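Local coordinates for protein Cys-Gly metallodipeptidase DUG1 (Saccharomyces cerevisiae, PDB 4G1P) that hydrolyses the dipeptide Cys-Gly with high specificity as a metal-dependent M20 dipeptidase and serves as the catalytic component of the glutathione-degrading DUG complex, at residues V135-G140 with I198-W203; Y100-V105 with G169-G174; K208-Y213 with D415-G420; G113-P118 with S451-L456. All coordinates share one frame; numbering follows the deposited sequence.

In the fold
Along the chain the first segments come in the order contact 2, contact 4, contact 1, contact 3, and the second segments in the order 2, 1, 3, 4, so contacts 1 and 2 cross while contact 4 spans contacts 1 and 3. Contacts 1 and 2, with centres about 11 Å apart, meet at the zinc site, where parallel strands 96-102 and 195-198 of the six-stranded sheet end. Contact 4, centred about 16 Å from contact 1, reaches the zinc ligand D137 through E454. Contact 3, centred about 13 Å from contact 1 and touching it where T212 meets N201, pairs strands 210-226 and 415-419 in a separate mixed sheet. Metal ligands thus rest on chain pieces far apart in sequence.

Contact 1 of 4, residues V135-G140 with I198-W203. With ZN (zinc ion), chain B.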
# COMPACT_ATOMS: atom_id res chain seq x y z
N VAL A 135 -21.91 -11.36 -2.23
CA VAL A 135 -23.33 -11.63 -2.42
C VAL A 135 -23.72 -11.70 -3.91
O VAL A 135 -24.57 -12.49 -4.29
CB VAL A 135 -24.24 -10.69 -1.60
CG1 VAL A 135 -24.34 -9.31 -2.24
CG2 VAL A 135 -25.62 -11.31 -1.47
N THR A 136 -23.06 -10.90 -4.75
CA THR A 136 -23.25 -11.02 -6.19
C THR A 136 -22.09 -11.76 -6.87
O THR A 136 -22.26 -12.36 -7.92
CB THR A 136 -23.48 -9.65 -6.88
OG1 THR A 136 -24.15 -9.84 -8.12
CG2 THR A 136 -22.16 -8.94 -7.15
N ASP A 137 -20.91 -11.72 -6.26
CA ASP A 137 -19.71 -12.27 -6.89
C ASP A 137 -19.00 -13.13 -5.86
O ASP A 137 -18.08 -12.65 -5.19
CB ASP A 137 -18.82 -11.11 -7.34
CG ASP A 137 -17.52 -11.56 -8.01
OD1 ASP A 137 -17.39 -12.76 -8.33
OD2 ASP A 137 -16.63 -10.71 -8.22
N ASP A 138 -19.39 -14.40 -5.73
CA ASP A 138 -20.31 -15.10 -6.63
C ASP A 138 -21.22 -16.01 -5.80
O ASP A 138 -21.81 -16.96 -6.32
CB ASP A 138 -19.50 -15.96 -7.62
CG ASP A 138 -20.36 -16.63 -8.71
OD1 ASP A 138 -21.27 -15.98 -9.28
OD2 ASP A 138 -20.11 -17.82 -9.00
N THR A 139 -21.34 -15.73 -4.50
CA THR A 139 -22.02 -16.66 -3.59
C THR A 139 -23.57 -16.68 -3.73
O THR A 139 -24.19 -17.74 -3.65
CB THR A 139 -21.57 -16.41 -2.13
OG1 THR A 139 -20.15 -16.56 -2.05
CG2 THR A 139 -22.21 -17.39 -1.19
N GLY A 140 -24.17 -15.52 -3.96
CA GLY A 140 -25.59 -15.48 -4.27
C GLY A 140 -25.97 -16.35 -5.46
O GLY A 140 -26.81 -17.25 -5.33
N ILE A 198 -23.15 -20.84 -16.62
CA ILE A 198 -22.41 -20.10 -15.61
C ILE A 198 -23.16 -18.85 -15.25
O ILE A 198 -23.56 -18.08 -16.14
CB ILE A 198 -21.02 -19.69 -16.12
CG1 ILE A 198 -20.12 -20.90 -16.28
CG2 ILE A 198 -20.37 -18.72 -15.15
CD1 ILE A 198 -18.79 -20.57 -16.95
N SER A 199 -23.36 -18.63 -13.95
CA SER A 199 -23.93 -17.39 -13.48
C SER A 199 -22.86 -16.67 -12.68
O SER A 199 -22.69 -16.92 -11.49
CB SER A 199 -25.14 -17.67 -12.60
OG SER A 199 -25.81 -16.48 -12.30
N ASP A 200 -22.13 -15.79 -13.33
CA ASP A 200 -20.98 -15.16 -12.70
C ASP A 200 -20.66 -13.82 -13.34
O ASP A 200 -19.50 -13.43 -13.47
CB ASP A 200 -19.77 -16.08 -12.83
CG ASP A 200 -18.78 -15.91 -11.69
OD1 ASP A 200 -18.99 -15.05 -10.81
OD2 ASP A 200 -17.77 -16.64 -11.67
N ASN A 201 -21.70 -13.11 -13.77
CA ASN A 201 -21.55 -11.74 -14.21
C ASN A 201 -22.85 -11.01 -13.97
O ASN A 201 -23.64 -11.44 -13.14
CB ASN A 201 -21.11 -11.66 -15.67
CG ASN A 201 -22.16 -12.17 -16.64
OD1 ASN A 201 -22.78 -13.21 -16.41
ND2 ASN A 201 -22.37 -11.42 -17.72
N TYR A 202 -23.09 -9.91 -14.69
CA TYR A 202 -24.16 -8.97 -14.34
C TYR A 202 -24.83 -8.45 -15.57
O TYR A 202 -24.27 -8.53 -16.66
CB TYR A 202 -23.57 -7.79 -13.54
CG TYR A 202 -22.39 -8.24 -12.73
CD1 TYR A 202 -21.11 -8.22 -13.28
CD2 TYR A 202 -22.56 -8.76 -11.46
CE1 TYR A 202 -20.02 -8.68 -12.55
CE2 TYR A 202 -21.49 -9.21 -10.73
CZ TYR A 202 -20.22 -9.18 -11.27
OH TYR A 202 -19.14 -9.64 -10.54
N TRP A 203 -26.02 -7.89 -15.40
CA TRP A 203 -26.68 -7.14 -16.46
C TRP A 203 -25.77 -6.01 -16.82
O TRP A 203 -24.97 -5.56 -16.00
CB TRP A 203 -27.99 -6.52 -15.97
CG TRP A 203 -29.05 -7.49 -15.64
CD1 TRP A 203 -29.00 -8.84 -15.75
CD2 TRP A 203 -30.35 -7.18 -15.13
NE1 TRP A 203 -30.18 -9.40 -15.34
CE2 TRP A 203 -31.03 -8.40 -14.95
CE3 TRP A 203 -31.01 -5.99 -14.80
CZ2 TRP A 203 -32.34 -8.47 -14.47
CZ3 TRP A 203 -32.30 -6.06 -14.32
CH2 TRP A 203 -32.95 -7.29 -14.16
ZN ZN B . -14.75 -11.33 -8.63
O HOH W 1 -24.91 -11.56 -10.31
O HOH W 2 -20.54 -12.48 -10.46
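The peptide bond between D137 and D138 is cis, and both residues meet the loop 198-203 that follows strand 195-198. An aspartate followed by a cis peptide is a hallmark of the M20 co-catalytic metal centre; here D137 belongs to both zinc sites, and its OD2 lies 2.0 Å from one zinc ion, which H450 and E172 also bind. D200 is a ligand of the second zinc. The D138 carboxylate, with CG anti to the backbone N (chi1 -174°), stacks on that of D200, the planes 25° apart and the two CG atoms 3.4 Å from each other. Two carboxylate oxygens as close as D138 OD1 and D200 OD1 (2.9 Å) would repel if both groups were charged; D138 OD2, accepting the backbone N-H of H102, and the zinc on D200 would probably ease this. An alanine in place of D138 would probably leave H102 N without this acceptor and open a gap beside the D200 carboxylate. Farther along, the Y202 ring, which also packs on I236 of the second subunit, places its OH 3.5 Å from D137 CB, and T136 CG2 touches Y202 CE2 at 3.7 Å. T136 OG1, in the ring plane at the edge, bonds D447 and a water shared with N201 O. A second water donates to T136 O (3.1 Å) and to D200 OD1 (3.0 Å).

Contact 2 of 4, residues Y100-V105 with G169-G174; sequences YGHYDV and GMEESG. With ZN (zinc ion), chain B; GLY (glycine), chain D.
The backbones of D104 and G169 come closest, CA to CA 4.5 Å, where the chain leaving strand 100-102 passes segment 169-174. With CG between its backbone N and carbonyl carbon (chi1 60°), D104, a probable active-site residue, takes two successive amides: E171 N reaches D104 OD1 at 3.0 Å, and E172 N meets the syn lone pair of D104 OD2 at 2.8 Å (160°). S33 OG also bonds OD2. This grip fixes the backbone of both glutamates and probably helps to orient their side chains. E172 OE2 binds zinc at 2.1 Å while E172 OE1 accepts from Q106 NE2; E171, the probable proton acceptor, has OE2 3.1 Å from O of the bound glycine. E171 lies over the ring of H102, probably a ligand of the second zinc as in relatives, CB 3.5 Å from the centroid and the carboxylate and ring planes 2° apart. H102 ND1 donates to D104 O. An alanine at H102 would probably leave D104 O without this donor and E171 CB uncovered. G169 CA sits over the Y103 face, where a side chain would probably collide. Strands 96-102 and 162-168 run parallel into this site, Y103 packing on helix 39-55.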
# COMPACT_ATOMS: atom_id res chain seq x y z
N TYR A 100 -21.25 -24.07 -13.12
CA TYR A 100 -20.02 -23.65 -12.46
C TYR A 100 -20.22 -22.30 -11.78
O TYR A 100 -20.93 -21.42 -12.30
CB TYR A 100 -18.92 -23.52 -13.50
CG TYR A 100 -17.77 -22.63 -13.09
CD1 TYR A 100 -17.82 -21.24 -13.29
CD2 TYR A 100 -16.62 -23.16 -12.52
CE1 TYR A 100 -16.78 -20.43 -12.91
CE2 TYR A 100 -15.57 -22.36 -12.16
CZ TYR A 100 -15.66 -21.00 -12.35
OH TYR A 100 -14.61 -20.21 -11.99
N GLY A 101 -19.55 -22.13 -10.65
CA GLY A 101 -19.50 -20.87 -9.92
C GLY A 101 -18.32 -20.88 -8.97
O GLY A 101 -17.50 -21.81 -8.98
N HIS A 102 -18.21 -19.87 -8.12
CA HIS A 102 -17.09 -19.84 -7.21
C HIS A 102 -17.45 -19.32 -5.84
O HIS A 102 -18.22 -18.36 -5.70
CB HIS A 102 -15.90 -19.08 -7.80
CG HIS A 102 -16.12 -17.60 -7.94
ND1 HIS A 102 -15.83 -16.71 -6.94
CD2 HIS A 102 -16.53 -16.86 -9.00
CE1 HIS A 102 -16.09 -15.48 -7.36
NE2 HIS A 102 -16.51 -15.54 -8.60
N TYR A 103 -16.89 -19.97 -4.83
CA TYR A 103 -17.26 -19.66 -3.46
C TYR A 103 -16.26 -18.80 -2.69
O TYR A 103 -16.54 -18.42 -1.55
CB TYR A 103 -17.56 -20.94 -2.70
CG TYR A 103 -16.42 -21.91 -2.58
CD1 TYR A 103 -15.42 -21.73 -1.63
CD2 TYR A 103 -16.36 -23.05 -3.39
CE1 TYR A 103 -14.37 -22.64 -1.50
CE2 TYR A 103 -15.33 -23.97 -3.26
CZ TYR A 103 -14.33 -23.75 -2.31
OH TYR A 103 -13.30 -24.64 -2.16
N ASP A 104 -15.10 -18.51 -3.28
CA ASP A 104 -14.16 -17.59 -2.67
C ASP A 104 -14.60 -16.20 -3.05
O ASP A 104 -15.44 -16.05 -3.93
CB ASP A 104 -12.71 -17.84 -3.11
CG ASP A 104 -12.52 -17.69 -4.61
OD1 ASP A 104 -13.21 -18.39 -5.39
OD2 ASP A 104 -11.66 -16.88 -5.02
N VAL A 105 -14.02 -15.19 -2.40
CA VAL A 105 -14.47 -13.80 -2.52
C VAL A 105 -13.31 -12.82 -2.37
O VAL A 105 -12.31 -13.13 -1.73
CB VAL A 105 -15.52 -13.44 -1.44
CG1 VAL A 105 -16.81 -14.24 -1.63
CG2 VAL A 105 -14.96 -13.67 -0.03
N GLY A 169 -12.88 -22.46 -5.48
CA GLY A 169 -12.63 -21.45 -4.47
C GLY A 169 -11.33 -20.69 -4.70
O GLY A 169 -10.70 -20.18 -3.76
N MET A 170 -10.92 -20.60 -5.96
CA MET A 170 -9.73 -19.83 -6.31
C MET A 170 -10.01 -18.85 -7.44
O MET A 170 -9.08 -18.37 -8.09
CB MET A 170 -8.57 -20.76 -6.71
CG MET A 170 -7.82 -21.39 -5.54
SD MET A 170 -6.99 -20.19 -4.48
CE MET A 170 -5.51 -19.83 -5.41
N GLU A 171 -11.28 -18.55 -7.70
CA GLU A 171 -11.60 -17.70 -8.85
C GLU A 171 -11.02 -16.30 -8.71
O GLU A 171 -10.56 -15.72 -9.69
CB GLU A 171 -13.11 -17.63 -9.09
CG GLU A 171 -13.51 -17.27 -10.52
CD GLU A 171 -13.76 -15.78 -10.74
OE1 GLU A 171 -13.54 -14.97 -9.80
OE2 GLU A 171 -14.18 -15.41 -11.86
N GLU A 172 -11.01 -15.77 -7.49
CA GLU A 172 -10.49 -14.43 -7.26
C GLU A 172 -8.96 -14.44 -7.14
O GLU A 172 -8.35 -13.42 -6.86
CB GLU A 172 -11.13 -13.80 -6.01
CG GLU A 172 -12.65 -13.78 -6.00
CD GLU A 172 -13.23 -12.72 -6.93
OE1 GLU A 172 -12.45 -12.00 -7.59
OE2 GLU A 172 -14.48 -12.60 -7.01
N SER A 173 -8.37 -15.61 -7.37
CA SER A 173 -6.93 -15.79 -7.23
C SER A 173 -6.37 -16.64 -8.39
O SER A 173 -5.54 -17.54 -8.18
CB SER A 173 -6.61 -16.45 -5.89
OG SER A 173 -7.17 -15.72 -4.81
N GLY A 174 -6.84 -16.36 -9.60
CA GLY A 174 -6.32 -17.00 -10.80
C GLY A 174 -6.91 -18.34 -11.19
O GLY A 174 -6.47 -18.92 -12.18
ZN ZN B . -14.75 -11.33 -8.63
N GLY D . -14.84 -10.74 -11.15
CA GLY D . -14.20 -12.00 -10.83
C GLY D . -12.93 -12.01 -11.63
O GLY D . -12.81 -12.71 -12.63

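Contact 3 of 4, residues K208-Y213 with D415-G420; sequences KPVLTY and DFTREG
K208 stretches its fully extended chain to D415, NZ meeting OD1 at 2.7 Å from above the carboxylate plane (40° out of it); this salt bridge is shared with E286. Next, P209 O accepts D415 N at 3.2 Å, starting a parallel pairing whose strand axes nevertheless diverge by 47°, a strong twist. V210, in register with D415, lays CG1 3.7 Å from T417 CG2 on the face that also carries T212. L211 then bonds to both sides of F416, its N to D415 O and its O to T417 N, each 2.9 Å, while its side chain packs on A402 of helix 397-410. T212 OG1 makes a weak bond to T417 OG1 (3.3 Å); its stronger partner is N201, neighbour of the zinc ligand D200. At Y213, N donates to T417 O at 2.9 Å, and the ring turns back over R418, whose CG lies over one face, 3.9 Å from the ring centroid. A water accepts from Y213 OH and donates to F416 O. The register between strands 210-226 and 415-419 therefore rests on backbone bonds, which depend little on side-chain identity, whereas the charged end, with one lysine between two acids, would probably favour an ionised K208.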
# COMPACT_ATOMS: atom_id res chain seq x y z
N LYS A 208 -32.66 -3.76 -17.36
CA LYS A 208 -33.02 -4.76 -18.34
C LYS A 208 -32.08 -5.96 -18.32
O LYS A 208 -30.87 -5.80 -18.46
CB LYS A 208 -33.02 -4.13 -19.73
CG LYS A 208 -33.65 -5.00 -20.80
CD LYS A 208 -33.49 -4.38 -22.18
CE LYS A 208 -34.18 -5.21 -23.26
NZ LYS A 208 -34.05 -4.53 -24.58
N PRO A 209 -32.64 -7.17 -18.16
CA PRO A 209 -31.86 -8.41 -18.13
C PRO A 209 -31.13 -8.66 -19.43
O PRO A 209 -31.52 -8.14 -20.47
CB PRO A 209 -32.93 -9.49 -17.90
CG PRO A 209 -34.21 -8.86 -18.32
CD PRO A 209 -34.08 -7.41 -18.01
N VAL A 210 -30.05 -9.44 -19.37
CA VAL A 210 -29.23 -9.71 -20.54
C VAL A 210 -28.84 -11.18 -20.57
O VAL A 210 -28.92 -11.88 -19.57
CB VAL A 210 -27.91 -8.85 -20.58
CG1 VAL A 210 -28.20 -7.39 -20.30
CG2 VAL A 210 -26.91 -9.36 -19.58
N LEU A 211 -28.43 -11.65 -21.73
CA LEU A 211 -27.73 -12.91 -21.80
C LEU A 211 -26.37 -12.62 -22.41
O LEU A 211 -26.23 -11.78 -23.32
CB LEU A 211 -28.52 -13.95 -22.59
CG LEU A 211 -29.90 -14.27 -22.00
CD1 LEU A 211 -30.61 -15.27 -22.86
CD2 LEU A 211 -29.77 -14.81 -20.58
N THR A 212 -25.34 -13.28 -21.89
CA THR A 212 -24.00 -12.89 -22.21
C THR A 212 -23.33 -13.93 -23.08
O THR A 212 -23.29 -15.10 -22.72
CB THR A 212 -23.20 -12.60 -20.94
OG1 THR A 212 -23.79 -11.47 -20.29
CG2 THR A 212 -21.74 -12.29 -21.26
N TYR A 213 -22.83 -13.49 -24.22
CA TYR A 213 -22.21 -14.41 -25.17
C TYR A 213 -20.70 -14.20 -25.36
O TYR A 213 -20.08 -14.89 -26.18
CB TYR A 213 -22.95 -14.36 -26.52
CG TYR A 213 -22.85 -13.04 -27.27
CD1 TYR A 213 -23.78 -12.03 -27.06
CD2 TYR A 213 -21.84 -12.82 -28.19
CE1 TYR A 213 -23.70 -10.84 -27.74
CE2 TYR A 213 -21.75 -11.63 -28.86
CZ TYR A 213 -22.67 -10.65 -28.64
OH TYR A 213 -22.58 -9.46 -29.33
N ASP A 415 -31.43 -8.30 -23.70
CA ASP A 415 -30.42 -7.89 -24.64
C ASP A 415 -29.36 -8.98 -24.72
O ASP A 415 -29.16 -9.74 -23.77
CB ASP A 415 -29.77 -6.57 -24.22
CG ASP A 415 -30.65 -5.37 -24.51
OD1 ASP A 415 -31.60 -5.52 -25.30
OD2 ASP A 415 -30.40 -4.28 -23.95
N PHE A 416 -28.70 -9.07 -25.87
CA PHE A 416 -27.57 -9.98 -26.00
C PHE A 416 -26.27 -9.20 -25.89
O PHE A 416 -25.98 -8.33 -26.69
CB PHE A 416 -27.65 -10.74 -27.31
CG PHE A 416 -28.70 -11.81 -27.33
CD1 PHE A 416 -30.04 -11.48 -27.49
CD2 PHE A 416 -28.36 -13.14 -27.19
CE1 PHE A 416 -31.00 -12.47 -27.53
CE2 PHE A 416 -29.32 -14.13 -27.22
CZ PHE A 416 -30.64 -13.80 -27.39
N THR A 417 -25.49 -9.49 -24.86
CA THR A 417 -24.39 -8.62 -24.51
C THR A 417 -23.10 -9.38 -24.35
O THR A 417 -23.09 -10.60 -24.16
CB THR A 417 -24.63 -7.92 -23.17
OG1 THR A 417 -24.74 -8.91 -22.14
CG2 THR A 417 -25.90 -7.10 -23.20
N ARG A 418 -22.00 -8.65 -24.41
CA ARG A 418 -20.72 -9.21 -24.05
C ARG A 418 -20.35 -8.70 -22.68
O ARG A 418 -21.12 -7.96 -22.07
CB ARG A 418 -19.69 -8.88 -25.12
CG ARG A 418 -20.02 -9.57 -26.43
CD ARG A 418 -19.21 -9.03 -27.58
NE ARG A 418 -17.83 -9.50 -27.53
CZ ARG A 418 -17.00 -9.43 -28.57
NH1 ARG A 418 -17.43 -8.95 -29.72
NH2 ARG A 418 -15.76 -9.86 -28.45
N GLU A 419 -19.20 -9.12 -22.17
CA GLU A 419 -18.76 -8.73 -20.83
C GLU A 419 -17.38 -8.11 -20.86
O GLU A 419 -16.47 -8.61 -21.53
CB GLU A 419 -18.71 -9.95 -19.91
CG GLU A 419 -19.74 -9.94 -18.81
CD GLU A 419 -19.59 -8.78 -17.86
OE1 GLU A 419 -18.44 -8.48 -17.46
OE2 GLU A 419 -20.63 -8.18 -17.50
N GLY A 420 -17.23 -7.01 -20.12
CA GLY A 420 -15.92 -6.43 -19.88
C GLY A 420 -15.12 -7.29 -18.92
O GLY A 420 -13.89 -7.36 -19.00
O HOH W 3 -24.45 -7.33 -28.49

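Contact 4 of 4, residues G113-P118 with S451-L456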
# COMPACT_ATOMS: atom_id res chain seq x y z
N GLY A 113 -14.57 1.74 3.61
CA GLY A 113 -15.65 2.64 3.26
C GLY A 113 -17.03 2.02 3.26
O GLY A 113 -18.01 2.68 2.92
N TRP A 114 -17.11 0.76 3.67
CA TRP A 114 -18.36 0.03 3.78
C TRP A 114 -19.32 0.66 4.77
O TRP A 114 -18.90 1.12 5.83
CB TRP A 114 -18.08 -1.39 4.24
CG TRP A 114 -17.61 -2.28 3.15
CD1 TRP A 114 -16.36 -2.29 2.59
CD2 TRP A 114 -18.37 -3.28 2.48
NE1 TRP A 114 -16.31 -3.24 1.60
CE2 TRP A 114 -17.52 -3.87 1.51
CE3 TRP A 114 -19.68 -3.75 2.60
CZ2 TRP A 114 -17.94 -4.90 0.68
CZ3 TRP A 114 -20.10 -4.76 1.78
CH2 TRP A 114 -19.23 -5.33 0.82
N ASP A 115 -20.61 0.67 4.43
CA ASP A 115 -21.61 1.23 5.33
C ASP A 115 -22.01 0.19 6.36
O ASP A 115 -22.45 0.52 7.45
CB ASP A 115 -22.83 1.74 4.54
CG ASP A 115 -22.53 3.01 3.74
OD1 ASP A 115 -21.34 3.35 3.54
OD2 ASP A 115 -23.49 3.67 3.31
N THR A 116 -21.83 -1.07 6.01
CA THR A 116 -22.15 -2.17 6.90
C THR A 116 -20.94 -3.05 6.94
O THR A 116 -20.03 -2.89 6.15
CB THR A 116 -23.31 -3.02 6.36
OG1 THR A 116 -23.12 -3.23 4.96
CG2 THR A 116 -24.62 -2.31 6.54
N GLU A 117 -20.93 -4.00 7.85
CA GLU A 117 -19.82 -4.91 7.96
C GLU A 117 -19.90 -5.94 6.83
O GLU A 117 -20.87 -6.69 6.74
CB GLU A 117 -19.88 -5.56 9.33
CG GLU A 117 -20.43 -4.58 10.35
CD GLU A 117 -20.53 -5.15 11.74
OE1 GLU A 117 -19.48 -5.60 12.26
OE2 GLU A 117 -21.66 -5.16 12.30
N PRO A 118 -18.87 -5.97 5.98
CA PRO A 118 -18.86 -6.73 4.72
C PRO A 118 -19.19 -8.21 4.88
O PRO A 118 -19.77 -8.79 3.95
CB PRO A 118 -17.44 -6.53 4.19
CG PRO A 118 -16.63 -6.04 5.36
CD PRO A 118 -17.59 -5.26 6.19
N SER A 451 -15.72 -4.05 -4.96
CA SER A 451 -15.78 -2.70 -4.44
C SER A 451 -16.38 -2.68 -3.03
O SER A 451 -16.56 -3.73 -2.43
CB SER A 451 -16.57 -1.82 -5.40
OG SER A 451 -16.40 -0.45 -5.10
N ILE A 452 -16.68 -1.49 -2.50
CA ILE A 452 -17.37 -1.38 -1.22
C ILE A 452 -18.87 -1.48 -1.41
O ILE A 452 -19.39 -1.10 -2.47
CB ILE A 452 -17.09 -0.05 -0.49
CG1 ILE A 452 -17.34 1.13 -1.43
CG2 ILE A 452 -15.67 -0.02 0.09
CD1 ILE A 452 -17.35 2.46 -0.74
N ASN A 453 -19.56 -1.98 -0.38
CA ASN A 453 -21.01 -2.06 -0.37
C ASN A 453 -21.58 -2.95 -1.47
O ASN A 453 -22.59 -2.61 -2.08
CB ASN A 453 -21.65 -0.66 -0.45
CG ASN A 453 -21.24 0.24 0.71
OD1 ASN A 453 -21.25 -0.16 1.87
ND2 ASN A 453 -20.88 1.48 0.39
N GLU A 454 -20.93 -4.08 -1.74
CA GLU A 454 -21.42 -5.03 -2.74
C GLU A 454 -22.84 -5.46 -2.39
O GLU A 454 -23.12 -5.90 -1.27
CB GLU A 454 -20.51 -6.25 -2.81
CG GLU A 454 -20.81 -7.18 -3.98
CD GLU A 454 -20.08 -8.52 -3.88
OE1 GLU A 454 -18.93 -8.53 -3.42
OE2 GLU A 454 -20.67 -9.56 -4.26
N LYS A 455 -23.74 -5.32 -3.35
CA LYS A 455 -25.15 -5.56 -3.12
C LYS A 455 -25.71 -6.52 -4.15
O LYS A 455 -25.15 -6.70 -5.23
CB LYS A 455 -25.93 -4.25 -3.21
CG LYS A 455 -26.66 -4.06 -4.55
CD LYS A 455 -26.28 -2.74 -5.21
CE LYS A 455 -27.24 -2.35 -6.33
NZ LYS A 455 -27.23 -3.30 -7.46
N LEU A 456 -26.82 -7.16 -3.80
CA LEU A 456 -27.61 -7.93 -4.74
C LEU A 456 -29.05 -7.52 -4.50
O LEU A 456 -29.55 -7.63 -3.39
CB LEU A 456 -27.45 -9.43 -4.51
CG LEU A 456 -28.20 -10.30 -5.54
CD1 LEU A 456 -27.82 -9.88 -6.95
CD2 LEU A 456 -27.94 -11.80 -5.34
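W114 has CG anti to its carbonyl carbon (chi1 -79°), a turn that lays the indole flat against the backbone of I452 and N453; N453, with the same kind of first torsion (chi1 -60°) on a left-handed backbone, reaches back to segment 113-118. Its OD1 accepts D115 N at 2.8 Å on an in-plane lone pair, almost straight at 170°. Over one face of the indole, N453 N stands 3.2 Å above the plane near the centre, and I452 CA makes a CH-pi contact, 3.8 Å from the centroid of the five-membered ring. P118 CB covers the opposite face, so the indole is sandwiched. I452 CG2 touches W114 CD1 (3.4 Å), and I452 CD1 lies 3.7 Å from G113 O. Next in the chain, E454 sets CB 4.0 Å from W114 CH2 and sends its carboxylate inward to R133, G134 and the backbone N atoms of T136 and D137. S451, before them, bonds D231 of the second subunit. Contact of a peptide with a ring face and one straight amide bond thus tie the loop 113-118 to the chain entering strand 455-457, and E454, probably a second-shell residue, carries the link on to the backbone of the zinc ligand D137.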